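PDB 4GL3: putative glucoamylase from Bacteroides uniformis, which probably hydrolyses glycosidic bonds in alpha-linked glucans, as a putative glucoamylase of the six-hairpin glycosidase clan. Local coordinates for residues 23-27 with 70-74; 97-103 with 121-127; 225-230 with 238-242; 260-266 with 414-419. One frame throughout, in Å; residues are numbered along the deposited sequence.

Interaction 1: residues 23-27 with 70-74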
loop_
_atom_site.group_PDB
_atom_site.type_symbol
_atom_site.label_atom_id
_atom_site.label_comp_id
_atom_site.label_asym_id
_atom_site.label_seq_id
_atom_site.Cartn_x
_atom_site.Cartn_y
_atom_site.Cartn_z
ATOM N N GLN A 23 4.606 -9.075 12.851
ATOM C CA GLN A 23 3.727 -9.587 11.808
ATOM C C GLN A 23 2.494 -10.283 12.388
ATOM O O GLN A 23 1.373 -10.089 11.914
ATOM C CB GLN A 23 4.502 -10.567 10.922
ATOM C CG GLN A 23 5.574 -9.943 10.053
ATOM C CD GLN A 23 6.188 -10.992 9.133
ATOM O OE1 GLN A 23 6.910 -11.872 9.616
ATOM N NE2 GLN A 23 5.871 -10.932 7.814
ATOM N N LYS A 24 2.700 -11.107 13.405
ATOM C CA LYS A 24 1.615 -11.870 14.014
ATOM C C LYS A 24 0.602 -10.975 14.725
ATOM O O LYS A 24 -0.586 -11.194 14.604
ATOM C CB LYS A 24 2.183 -12.856 15.015
ATOM C CG LYS A 24 1.208 -13.898 15.618
ATOM C CD LYS A 24 2.042 -14.795 16.570
ATOM C CE LYS A 24 1.253 -15.886 17.261
ATOM N NZ LYS A 24 0.691 -16.832 16.273
ATOM N N GLN A 25 1.073 -10.003 15.499
ATOM C CA GLN A 25 0.171 -9.120 16.225
ATOM C C GLN A 25 -0.614 -8.229 15.250
ATOM O O GLN A 25 -1.824 -8.036 15.420
ATOM C CB GLN A 25 0.925 -8.251 17.243
ATOM C CG GLN A 25 0.015 -7.627 18.312
ATOM C CD GLN A 25 -0.077 -8.476 19.558
ATOM O OE1 GLN A 25 0.152 -9.690 19.514
ATOM N NE2 GLN A 25 -0.384 -7.851 20.670
ATOM N N THR A 26 0.063 -7.717 14.226
ATOM C CA THR A 26 -0.559 -6.831 13.251
ATOM C C THR A 26 -1.571 -7.615 12.399
ATOM O O THR A 26 -2.587 -7.081 11.965
ATOM C CB THR A 26 0.525 -6.082 12.415
ATOM O OG1 THR A 26 1.529 -5.538 13.310
ATOM C CG2 THR A 26 -0.075 -4.940 11.571
ATOM N N PHE A 27 -1.283 -8.884 12.161
ATOM C CA PHE A 27 -2.140 -9.757 11.363
ATOM C C PHE A 27 -3.566 -9.824 11.949
ATOM O O PHE A 27 -4.547 -9.995 11.215
ATOM C CB PHE A 27 -1.492 -11.141 11.236
ATOM C CG PHE A 27 -2.305 -12.150 10.481
ATOM C CD1 PHE A 27 -2.373 -12.110 9.106
ATOM C CD2 PHE A 27 -2.972 -13.150 11.147
ATOM C CE1 PHE A 27 -3.106 -13.053 8.404
ATOM C CE2 PHE A 27 -3.724 -14.094 10.463
ATOM C CZ PHE A 27 -3.783 -14.051 9.078
ATOM N N ARG A 70 3.456 -17.960 7.164
ATOM C CA ARG A 70 4.035 -17.867 8.507
ATOM C C ARG A 70 3.368 -18.796 9.515
ATOM O O ARG A 70 3.810 -18.881 10.661
ATOM C CB ARG A 70 3.996 -16.433 9.036
ATOM C CG ARG A 70 5.032 -15.513 8.395
ATOM C CD ARG A 70 6.426 -15.772 8.935
ATOM N NE ARG A 70 7.414 -15.341 7.926
ATOM C CZ ARG A 70 8.713 -15.612 7.969
ATOM N NH1 ARG A 70 9.224 -16.276 8.999
ATOM N NH2 ARG A 70 9.502 -15.225 6.980
ATOM N N GLY A 71 2.338 -19.524 9.093
ATOM C CA GLY A 71 1.661 -20.442 9.978
ATOM C C GLY A 71 0.734 -19.765 10.988
ATOM O O GLY A 71 0.317 -20.395 11.950
ATOM N N PHE A 72 0.372 -18.510 10.769
ATOM C CA PHE A 72 -0.619 -17.850 11.624
ATOM C C PHE A 72 -2.011 -18.442 11.424
ATOM O O PHE A 72 -2.792 -18.458 12.363
ATOM C CB PHE A 72 -0.695 -16.330 11.386
ATOM C CG PHE A 72 0.621 -15.588 11.525
ATOM C CD1 PHE A 72 1.632 -16.053 12.346
ATOM C CD2 PHE A 72 0.817 -14.414 10.825
ATOM C CE1 PHE A 72 2.821 -15.362 12.451
ATOM C CE2 PHE A 72 1.989 -13.729 10.917
ATOM C CZ PHE A 72 2.999 -14.194 11.739
ATOM N N VAL A 73 -2.322 -18.886 10.202
ATOM C CA VAL A 73 -3.549 -19.654 9.901
ATOM C C VAL A 73 -3.170 -20.824 8.976
ATOM O O VAL A 73 -2.078 -20.815 8.378
ATOM C CB VAL A 73 -4.669 -18.782 9.216
ATOM C CG1 VAL A 73 -5.195 -17.707 10.158
ATOM C CG2 VAL A 73 -4.186 -18.167 7.897
ATOM N N THR A 74 -4.043 -21.819 8.846
ATOM C CA THR A 74 -3.788 -22.888 7.890
ATOM C C THR A 74 -4.147 -22.429 6.460
ATOM O O THR A 74 -4.857 -21.415 6.225
ATOM C CB THR A 74 -4.553 -24.186 8.192
ATOM O OG1 THR A 74 -5.941 -23.976 7.908
ATOM C CG2 THR A 74 -4.320 -24.727 9.649
#

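Interaction 2: residues 97-103 with 121-127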
loop_
_atom_site.group_PDB
_atom_site.type_symbol
_atom_site.label_atom_id
_atom_site.label_comp_id
_atom_site.label_asym_id
_atom_site.label_seq_id
_atom_site.Cartn_x
_atom_site.Cartn_y
_atom_site.Cartn_z
ATOM N N TYR A 97 -18.383 0.165 -10.514
ATOM C CA TYR A 97 -18.527 1.151 -11.575
ATOM C C TYR A 97 -17.422 0.893 -12.587
ATOM O O TYR A 97 -16.288 1.099 -12.298
ATOM C CB TYR A 97 -18.499 2.599 -11.041
ATOM C CG TYR A 97 -19.296 2.755 -9.757
ATOM C CD1 TYR A 97 -18.701 2.474 -8.515
ATOM C CD2 TYR A 97 -20.629 3.174 -9.779
ATOM C CE1 TYR A 97 -19.435 2.595 -7.336
ATOM C CE2 TYR A 97 -21.388 3.291 -8.603
ATOM C CZ TYR A 97 -20.769 3.015 -7.379
ATOM O OH TYR A 97 -21.485 3.048 -6.216
ATOM N N HIS A 98 -17.800 0.413 -13.770
ATOM C CA HIS A 98 -16.848 0.109 -14.842
ATOM C C HIS A 98 -15.748 -0.854 -14.349
ATOM O O HIS A 98 -14.586 -0.714 -14.691
ATOM C CB HIS A 98 -16.296 1.378 -15.465
ATOM C CG HIS A 98 -17.307 2.130 -16.306
ATOM N ND1 HIS A 98 -17.485 1.879 -17.646
ATOM C CD2 HIS A 98 -18.142 3.162 -15.999
ATOM C CE1 HIS A 98 -18.436 2.683 -18.119
ATOM N NE2 HIS A 98 -18.852 3.463 -17.136
ATOM N N GLY A 99 -16.164 -1.814 -13.535
ATOM C CA GLY A 99 -15.305 -2.820 -12.933
ATOM C C GLY A 99 -14.547 -2.396 -11.684
ATOM O O GLY A 99 -13.823 -3.217 -11.096
HETATM N N MSE A 100 -14.670 -1.129 -11.288
HETATM C CA MSE A 100 -13.908 -0.610 -10.165
HETATM C C MSE A 100 -14.831 -0.490 -8.973
HETATM O O MSE A 100 -16.064 -0.352 -9.130
HETATM C CB MSE A 100 -13.302 0.737 -10.481
HETATM C CG MSE A 100 -12.511 0.821 -11.787
HETATM SE SE MSE A 100 -10.912 -0.320 -11.664
HETATM C CE MSE A 100 -10.236 0.058 -13.422
ATOM N N TRP A 101 -14.243 -0.492 -7.780
ATOM C CA TRP A 101 -14.981 -0.193 -6.549
ATOM C C TRP A 101 -14.711 1.222 -6.061
ATOM O O TRP A 101 -13.726 1.866 -6.476
ATOM C CB TRP A 101 -14.607 -1.225 -5.452
ATOM C CG TRP A 101 -14.757 -2.662 -5.907
ATOM C CD1 TRP A 101 -15.895 -3.381 -5.946
ATOM C CD2 TRP A 101 -13.713 -3.533 -6.409
ATOM N NE1 TRP A 101 -15.632 -4.682 -6.392
ATOM C CE2 TRP A 101 -14.299 -4.771 -6.699
ATOM C CE3 TRP A 101 -12.350 -3.382 -6.617
ATOM C CZ2 TRP A 101 -13.578 -5.815 -7.209
ATOM C CZ3 TRP A 101 -11.622 -4.427 -7.139
ATOM C CH2 TRP A 101 -12.229 -5.641 -7.396
ATOM N N ALA A 102 -15.591 1.669 -5.164
ATOM C CA ALA A 102 -15.416 2.861 -4.352
ATOM C C ALA A 102 -14.254 2.718 -3.326
ATOM O O ALA A 102 -13.735 1.613 -3.093
ATOM C CB ALA A 102 -16.737 3.273 -3.675
ATOM N N HIS A 103 -13.785 3.857 -2.803
ATOM C CA HIS A 103 -12.772 3.893 -1.742
ATOM C C HIS A 103 -13.348 3.150 -0.517
ATOM O O HIS A 103 -12.699 2.273 0.040
ATOM C CB HIS A 103 -12.420 5.344 -1.482
ATOM C CG HIS A 103 -11.322 5.586 -0.482
ATOM N ND1 HIS A 103 -10.674 6.814 -0.398
ATOM C CD2 HIS A 103 -10.791 4.810 0.496
ATOM C CE1 HIS A 103 -9.772 6.757 0.578
ATOM N NE2 HIS A 103 -9.830 5.557 1.141
ATOM N N GLY A 121 -18.307 7.273 -6.312
ATOM C CA GLY A 121 -18.258 6.231 -7.315
ATOM C C GLY A 121 -16.949 5.470 -7.263
ATOM O O GLY A 121 -16.442 5.187 -6.198
ATOM N N ALA A 122 -16.406 5.176 -8.439
ATOM C CA ALA A 122 -15.143 4.491 -8.576
ATOM C C ALA A 122 -13.990 5.342 -8.000
ATOM O O ALA A 122 -13.954 6.582 -8.156
ATOM C CB ALA A 122 -14.848 4.142 -10.050
ATOM N N ASP A 123 -13.080 4.629 -7.331
ATOM C CA ASP A 123 -11.736 5.126 -6.968
ATOM C C ASP A 123 -10.740 4.131 -7.524
ATOM O O ASP A 123 -10.635 2.953 -7.039
ATOM C CB ASP A 123 -11.600 5.268 -5.453
ATOM C CG ASP A 123 -10.245 5.794 -5.027
ATOM O OD1 ASP A 123 -9.217 5.403 -5.660
ATOM O OD2 ASP A 123 -10.223 6.650 -4.123
ATOM N N ILE A 124 -10.052 4.506 -8.602
ATOM C CA ILE A 124 -9.235 3.508 -9.264
ATOM C C ILE A 124 -7.885 3.271 -8.608
ATOM O O ILE A 124 -7.224 2.252 -8.926
ATOM C CB ILE A 124 -9.048 3.718 -10.790
ATOM C CG1 ILE A 124 -8.121 4.889 -11.112
ATOM C CG2 ILE A 124 -10.415 3.896 -11.462
ATOM C CD1 ILE A 124 -7.776 4.889 -12.619
ATOM N N VAL A 125 -7.451 4.190 -7.739
ATOM C CA VAL A 125 -6.191 3.986 -7.007
ATOM C C VAL A 125 -6.463 2.917 -5.943
ATOM O O VAL A 125 -5.752 1.925 -5.851
ATOM C CB VAL A 125 -5.643 5.290 -6.381
ATOM C CG1 VAL A 125 -4.444 4.953 -5.468
ATOM C CG2 VAL A 125 -5.276 6.313 -7.495
ATOM N N GLU A 126 -7.550 3.075 -5.198
ATOM C CA GLU A 126 -7.924 2.066 -4.197
ATOM C C GLU A 126 -8.178 0.728 -4.906
ATOM O O GLU A 126 -7.775 -0.356 -4.448
ATOM C CB GLU A 126 -9.169 2.503 -3.433
ATOM C CG GLU A 126 -8.985 3.808 -2.682
ATOM C CD GLU A 126 -8.137 3.673 -1.436
ATOM O OE1 GLU A 126 -8.260 2.603 -0.775
ATOM O OE2 GLU A 126 -7.399 4.637 -1.123
ATOM N N SER A 127 -8.807 0.786 -6.064
ATOM C CA SER A 127 -9.119 -0.484 -6.752
ATOM C C SER A 127 -7.838 -1.154 -7.258
ATOM O O SER A 127 -7.738 -2.374 -7.269
ATOM C CB SER A 127 -10.071 -0.247 -7.938
ATOM O OG SER A 127 -11.366 0.089 -7.479
HETATM O O HOH W 1 -15.178 6.423 -3.953
HETATM O O HOH W 2 -11.181 8.491 -2.563
#

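Interaction 3: residues 225-230 with 238-242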
loop_
_atom_site.group_PDB
_atom_site.type_symbol
_atom_site.label_atom_id
_atom_site.label_comp_id
_atom_site.label_asym_id
_atom_site.label_seq_id
_atom_site.Cartn_x
_atom_site.Cartn_y
_atom_site.Cartn_z
ATOM N N THR A 225 6.315 17.235 -9.777
ATOM C CA THR A 225 6.582 16.224 -8.764
ATOM C C THR A 225 7.200 14.917 -9.340
ATOM O O THR A 225 7.391 13.959 -8.595
ATOM C CB THR A 225 5.263 15.851 -8.030
ATOM O OG1 THR A 225 4.282 15.442 -9.009
ATOM C CG2 THR A 225 4.720 17.062 -7.188
ATOM N N PHE A 226 7.489 14.876 -10.649
ATOM C CA PHE A 226 8.075 13.694 -11.282
ATOM C C PHE A 226 9.611 13.742 -11.289
ATOM O O PHE A 226 10.216 13.318 -10.308
ATOM C CB PHE A 226 7.452 13.385 -12.650
ATOM C CG PHE A 226 7.802 12.012 -13.161
ATOM C CD1 PHE A 226 7.336 10.888 -12.495
ATOM C CD2 PHE A 226 8.640 11.853 -14.244
ATOM C CE1 PHE A 226 7.685 9.633 -12.911
ATOM C CE2 PHE A 226 9.012 10.588 -14.667
ATOM C CZ PHE A 226 8.527 9.474 -13.997
ATOM N N LEU A 227 10.255 14.233 -12.330
ATOM C CA LEU A 227 11.721 14.198 -12.351
ATOM C C LEU A 227 12.226 15.136 -11.261
ATOM O O LEU A 227 11.729 16.247 -11.122
ATOM C CB LEU A 227 12.321 14.585 -13.710
ATOM C CG LEU A 227 12.081 13.626 -14.903
ATOM C CD1 LEU A 227 12.839 14.137 -16.142
ATOM C CD2 LEU A 227 12.515 12.199 -14.571
ATOM N N ASN A 228 13.170 14.646 -10.443
ATOM C CA ASN A 228 13.740 15.439 -9.376
ATOM C C ASN A 228 15.251 15.510 -9.600
ATOM O O ASN A 228 15.773 16.470 -10.167
ATOM C CB ASN A 228 13.336 14.833 -8.016
ATOM C CG ASN A 228 13.756 15.694 -6.829
ATOM O OD1 ASN A 228 14.796 16.333 -6.881
ATOM N ND2 ASN A 228 12.924 15.740 -5.770
ATOM N N GLY A 229 15.966 14.468 -9.202
ATOM C CA GLY A 229 17.423 14.455 -9.406
ATOM C C GLY A 229 18.189 15.395 -8.491
ATOM O O GLY A 229 19.390 15.526 -8.651
ATOM N N ARG A 230 17.549 16.059 -7.531
ATOM C CA ARG A 230 18.329 16.969 -6.655
ATOM C C ARG A 230 18.961 16.161 -5.508
ATOM O O ARG A 230 18.631 14.996 -5.279
ATOM C CB ARG A 230 17.449 18.091 -6.095
ATOM C CG ARG A 230 16.699 18.934 -7.151
ATOM C CD ARG A 230 15.674 19.869 -6.484
ATOM N NE ARG A 230 14.801 20.537 -7.432
ATOM C CZ ARG A 230 13.754 19.967 -8.006
ATOM N NH1 ARG A 230 13.484 18.697 -7.732
ATOM N NH2 ARG A 230 12.993 20.644 -8.873
ATOM N N PRO A 238 16.025 10.424 -7.359
ATOM C CA PRO A 238 15.640 10.463 -8.798
ATOM C C PRO A 238 14.316 11.158 -9.087
ATOM O O PRO A 238 14.240 11.978 -10.006
ATOM C CB PRO A 238 15.583 8.982 -9.198
ATOM C CG PRO A 238 16.546 8.301 -8.244
ATOM C CD PRO A 238 16.446 9.069 -6.939
ATOM N N LEU A 239 13.311 10.848 -8.284
ATOM C CA LEU A 239 11.940 11.282 -8.509
ATOM C C LEU A 239 11.264 11.853 -7.234
ATOM O O LEU A 239 11.659 11.566 -6.090
ATOM C CB LEU A 239 11.092 10.105 -9.024
ATOM C CG LEU A 239 11.537 9.303 -10.282
ATOM C CD1 LEU A 239 10.629 8.071 -10.467
ATOM C CD2 LEU A 239 11.568 10.201 -11.519
ATOM N N GLY A 240 10.205 12.628 -7.444
ATOM C CA GLY A 240 9.301 12.971 -6.352
ATOM C C GLY A 240 9.343 14.450 -5.958
ATOM O O GLY A 240 10.185 15.239 -6.425
ATOM N N ASN A 241 8.419 14.789 -5.064
ATOM C CA ASN A 241 8.197 16.149 -4.583
ATOM C C ASN A 241 9.478 16.810 -4.114
ATOM O O ASN A 241 10.234 16.250 -3.294
ATOM C CB ASN A 241 7.184 16.074 -3.421
ATOM C CG ASN A 241 6.608 17.415 -3.069
ATOM O OD1 ASN A 241 7.282 18.285 -2.502
ATOM N ND2 ASN A 241 5.328 17.589 -3.396
ATOM N N ASN A 242 9.707 18.033 -4.554
ATOM C CA ASN A 242 10.903 18.771 -4.146
ATOM C C ASN A 242 10.935 19.235 -2.655
ATOM O O ASN A 242 11.792 18.800 -1.887
ATOM C CB ASN A 242 11.080 19.960 -5.115
ATOM C CG ASN A 242 12.335 20.770 -4.839
ATOM O OD1 ASN A 242 13.250 20.309 -4.170
ATOM N ND2 ASN A 242 12.389 21.958 -5.396
HETATM O O HOH W 3 10.756 17.421 -8.168
HETATM O O HOH W 4 15.233 23.145 -6.612
#

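Interaction 4: residues 260-266 with 414-419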
loop_
_atom_site.group_PDB
_atom_site.type_symbol
_atom_site.label_atom_id
_atom_site.label_comp_id
_atom_site.label_asym_id
_atom_site.label_seq_id
_atom_site.Cartn_x
_atom_site.Cartn_y
_atom_site.Cartn_z
ATOM N N ASP A 260 8.061 -5.498 -7.389
ATOM C CA ASP A 260 9.385 -5.537 -6.807
ATOM C C ASP A 260 10.270 -4.462 -7.460
ATOM O O ASP A 260 10.631 -4.580 -8.632
ATOM C CB ASP A 260 9.991 -6.948 -7.027
ATOM C CG ASP A 260 11.279 -7.204 -6.244
ATOM O OD1 ASP A 260 11.909 -6.267 -5.712
ATOM O OD2 ASP A 260 11.673 -8.395 -6.184
ATOM N N PRO A 261 10.695 -3.447 -6.685
ATOM C CA PRO A 261 11.576 -2.406 -7.240
ATOM C C PRO A 261 13.028 -2.781 -7.402
ATOM O O PRO A 261 13.769 -2.011 -8.054
ATOM C CB PRO A 261 11.455 -1.265 -6.228
ATOM C CG PRO A 261 11.236 -1.961 -4.943
ATOM C CD PRO A 261 10.461 -3.241 -5.249
ATOM N N ARG A 262 13.448 -3.942 -6.878
ATOM C CA ARG A 262 14.839 -4.353 -6.989
ATOM C C ARG A 262 15.194 -4.743 -8.443
ATOM O O ARG A 262 14.570 -5.625 -9.040
ATOM C CB ARG A 262 15.120 -5.509 -6.018
ATOM C CG ARG A 262 14.863 -5.128 -4.549
ATOM C CD ARG A 262 15.018 -6.319 -3.611
ATOM N NE ARG A 262 14.092 -7.362 -4.052
ATOM C CZ ARG A 262 14.208 -8.654 -3.772
ATOM N NH1 ARG A 262 15.185 -9.103 -3.006
ATOM N NH2 ARG A 262 13.320 -9.511 -4.236
ATOM N N GLY A 263 16.165 -4.045 -9.017
ATOM C CA GLY A 263 16.555 -4.213 -10.418
ATOM C C GLY A 263 15.500 -3.685 -11.389
ATOM O O GLY A 263 15.624 -3.890 -12.596
ATOM N N LEU A 264 14.470 -3.005 -10.882
ATOM C CA LEU A 264 13.425 -2.424 -11.743
ATOM C C LEU A 264 13.843 -1.071 -12.302
ATOM O O LEU A 264 14.220 -0.190 -11.550
ATOM C CB LEU A 264 12.122 -2.295 -10.962
ATOM C CG LEU A 264 10.853 -1.965 -11.781
ATOM C CD1 LEU A 264 10.462 -3.158 -12.646
ATOM C CD2 LEU A 264 9.742 -1.531 -10.800
ATOM N N LYS A 265 13.784 -0.920 -13.633
ATOM C CA LYS A 265 14.253 0.285 -14.318
ATOM C C LYS A 265 13.341 0.608 -15.497
ATOM O O LYS A 265 12.981 -0.292 -16.246
ATOM C CB LYS A 265 15.664 0.096 -14.884
ATOM C CG LYS A 265 16.780 -0.202 -13.868
ATOM C CD LYS A 265 18.146 -0.110 -14.577
ATOM C CE LYS A 265 19.360 -0.129 -13.657
ATOM N NZ LYS A 265 19.412 -1.387 -12.874
ATOM N N ASP A 266 12.986 1.878 -15.684
ATOM C CA ASP A 266 12.339 2.315 -16.939
ATOM C C ASP A 266 13.202 3.444 -17.459
ATOM O O ASP A 266 14.330 3.628 -16.963
ATOM C CB ASP A 266 10.862 2.674 -16.755
ATOM C CG ASP A 266 10.640 3.895 -15.877
ATOM O OD1 ASP A 266 11.635 4.535 -15.456
ATOM O OD2 ASP A 266 9.463 4.167 -15.558
ATOM N N GLY A 414 8.329 -0.308 -21.259
ATOM C CA GLY A 414 9.748 -0.151 -21.431
ATOM C C GLY A 414 10.566 -0.557 -20.224
ATOM O O GLY A 414 11.731 -0.229 -20.147
ATOM N N PHE A 415 10.005 -1.291 -19.285
ATOM C CA PHE A 415 10.795 -1.658 -18.086
ATOM C C PHE A 415 11.754 -2.800 -18.368
ATOM O O PHE A 415 11.472 -3.623 -19.222
ATOM C CB PHE A 415 9.926 -2.132 -16.950
ATOM C CG PHE A 415 9.232 -1.044 -16.214
ATOM C CD1 PHE A 415 8.071 -0.481 -16.722
ATOM C CD2 PHE A 415 9.741 -0.570 -15.033
ATOM C CE1 PHE A 415 7.405 0.511 -16.017
ATOM C CE2 PHE A 415 9.110 0.425 -14.345
ATOM C CZ PHE A 415 7.921 0.964 -14.834
ATOM N N THR A 416 12.886 -2.821 -17.651
ATOM C CA THR A 416 13.729 -4.018 -17.507
ATOM C C THR A 416 13.679 -4.425 -16.010
ATOM O O THR A 416 13.414 -3.592 -15.104
ATOM C CB THR A 416 15.183 -3.767 -17.927
ATOM O OG1 THR A 416 15.656 -2.652 -17.177
ATOM C CG2 THR A 416 15.324 -3.463 -19.458
ATOM N N SER A 417 13.869 -5.716 -15.755
ATOM C CA SER A 417 13.786 -6.279 -14.383
ATOM C C SER A 417 14.421 -7.679 -14.428
ATOM O O SER A 417 14.380 -8.341 -15.469
ATOM C CB SER A 417 12.314 -6.371 -13.936
ATOM O OG SER A 417 12.149 -7.118 -12.730
ATOM N N PRO A 418 14.992 -8.141 -13.315
ATOM C CA PRO A 418 15.447 -9.535 -13.317
ATOM C C PRO A 418 14.315 -10.545 -13.525
ATOM O O PRO A 418 14.585 -11.670 -13.902
ATOM C CB PRO A 418 16.078 -9.728 -11.937
ATOM C CG PRO A 418 15.659 -8.569 -11.108
ATOM C CD PRO A 418 15.258 -7.454 -12.040
ATOM N N TYR A 419 13.063 -10.151 -13.309
ATOM C CA TYR A 419 11.914 -11.041 -13.564
ATOM C C TYR A 419 11.551 -11.166 -15.045
ATOM O O TYR A 419 10.789 -12.056 -15.411
ATOM C CB TYR A 419 10.677 -10.534 -12.838
ATOM C CG TYR A 419 10.739 -10.616 -11.342
ATOM C CD1 TYR A 419 11.260 -9.563 -10.601
ATOM C CD2 TYR A 419 10.269 -11.754 -10.654
ATOM C CE1 TYR A 419 11.308 -9.622 -9.222
ATOM C CE2 TYR A 419 10.308 -11.820 -9.266
ATOM C CZ TYR A 419 10.819 -10.743 -8.561
ATOM O OH TYR A 419 10.858 -10.741 -7.197
HETATM O O HOH W 5 12.249 -6.139 -10.350
HETATM O O HOH W 6 16.829 -3.792 -15.118
#

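Interaction 1: residues 23-27 with 70-74
The ring of Phe72 lies against the backbone of helix 15-27, with Lys24 CA over its face, 3.9 Å from the ring centroid and 25° off the normal, a CH-pi contact. This is helix-to-loop packing in an alpha-helical fold of the six-hairpin clan: residues 70-74 link helix 54-69 to helix 75-90. Gly71, at phi 76°, closes the first of these with a Schellman motif, and Thr74 is the N-cap of the second, leaving Phe72 and Val73 in the connection between them. The Phe72 and Phe27 rings meet obliquely, centroids 5.5 Å apart and planes at 49°, while Phe72 CE2 comes 3.8 Å from Gln23 C. No hydrogen bond crosses the contact. Gln23 OE1 is instead bonded to Arg392, and Arg70 NE forms a salt bridge with Glu389, so both polar ends are tied to helix 378-393. At the other end Val73 CG1 sits near the plane of the Phe27 ring, at its edge, 3.9 Å from Phe27 CE2.

Interaction 2: residues 97-103 with 121-127
Trp101 has both backbone polar atoms satisfied across this contact: its N donates to Ser127 OG at 3.0 Å (angle 145°), and its O accepts from Asp123 N at 3.0 Å, almost linearly (177°). Ser127 OG donates to Asp123 O, also 3.0 Å. Asp123 is the N-cap of helix 124-140, its OD1 taking Glu126 N at 2.9 Å and, weakly, Val125 N at 3.0 Å. Two waters complete the seam. One accepts from His103 N (3.1 Å) and donates to Gly121 O (2.9 Å), which also receives a CA-H...O contact from Ala102 CA at 3.1 Å; the other lies 2.8 Å from His103 ND1 and donates to Asp123 OD2 at 2.6 Å. His103 NE2 and Glu126 OE2, 3.4 Å apart, have too poor an angle to bond; Glu126 OE1 accepts from Gly55 N and OE2 binds a Tris molecule. Tyr97 to Met100 form a type I' turn; Met100 CG lies 3.7 Å from Ile124 CG2, and Gly121 CA stands over the Tyr97 ring, 4.0 Å from its centroid. Loop 97-103 lies along the junction of strand 122-123 with helix 124-140, with Trp101 NE1 bonded to Leu89 O of helix 75-90 and Ile124 against Val199 of helix 197-205.

Interaction 3: residues 225-230 with 238-242
A two-stranded antiparallel beta hairpin, strands 227-232 and 235-239, supplies this contact, and its bonding is irregular near the open end. Leu227 and Leu239 form a non-hydrogen-bonded pair (CA-CA 4.8 Å), flanked by Asn228 N to Pro238 O at 2.9 Å (155°) and Gly240 N to Phe226 O at 2.9 Å (161°). Pro238 O also takes a weak bond from Gly229 N, 3.1 Å at 123°. Leu239 CA approaches Phe226 O at 3.2 Å and Gly240 CA approaches Thr225 O at 3.1 Å, both as CA-H...O contacts. Gly240 has phi 112° and psi 173°, where a CB would jam against the preceding carbonyl.

Asn228 works with both ends of its amide. ND2 donates to Gly240 O at 2.9 Å and is also bonded to Tyr232 OH, whereas OD1 accepts from Arg230 N at 2.8 Å, an Asx turn, and weakly from Arg230 NH1 at 2.8 Å. A water accepts a hydrogen bond from Arg230 NH1 (3.0 Å) and donates one to Gly240 O (2.9 Å), extending the link. On the apolar side, Leu239 CD2 lies over the Phe226 ring, 4.0 Å from its centroid and 11° off the normal. The hairpin rests on helix 271-288 through Pro238 and Leu239, while the Phe226 ring also meets Trp220 at the end of helix 213-220.

Interaction 4: residues 260-266 with 414-419
Phe415 buries the largest area here, 79 Å², with Leu264 (54 Å²) and Tyr419 (50 Å²) next. Asp266 CB stands over the Phe415 ring, 3.8 Å from its centroid and 11° off the normal, a CH-pi contact; Leu264 CD1 reaches Phe415 CD2 at 3.6 Å. Phe415 also packs on His197 and Ile201 of helix 197-205. The backbones make one antiparallel beta bridge, the hydrogen-bonded pair Lys265-Thr416, tying the loop before helix 271-288 to the loop after helix 404-412: Lys265 N to Thr416 O is 3.1 Å and Thr416 N to Lys265 O 2.9 Å. A type II turn from Pro261 to Leu264 precedes it, and a CB on Gly263 would clash with Pro418 CD. Tyr419 OH donates to Asp260 OD2 at 2.7 Å, which also salt-bridges Arg262 NH2 at 2.8 Å. Two waters join the segments: one donates to Asp260 O (2.8 Å) and Arg262 O (2.7 Å) and accepts from Ser417 OG (2.6 Å); the other donates to Gly263 O (2.8 Å) and lies 2.6 Å from Thr416 OG1.

The four contacts follow one another along the chain without touching. Interactions 3 and 4 are closest, centres 19 Å and nearest atoms about 6 Å apart. They share neighbours: Tyr268 meets Phe226 of interaction 3 and gives its backbone N to Asp266 of interaction 4, and Tyr271 of helix 271-288 touches both. Helix 197-205 joins interactions 2 and 4, whose centres lie 27 Å apart. Interaction 1 is remote, 37 Å from interaction 3 between centres, across the chain's centre. Glycerol sits beside interactions 1 and 2, and Tris about 3 Å from the Glu126 side chain; both probably come from crystallisation. Such molecules often mark pockets, but that does not identify the active site.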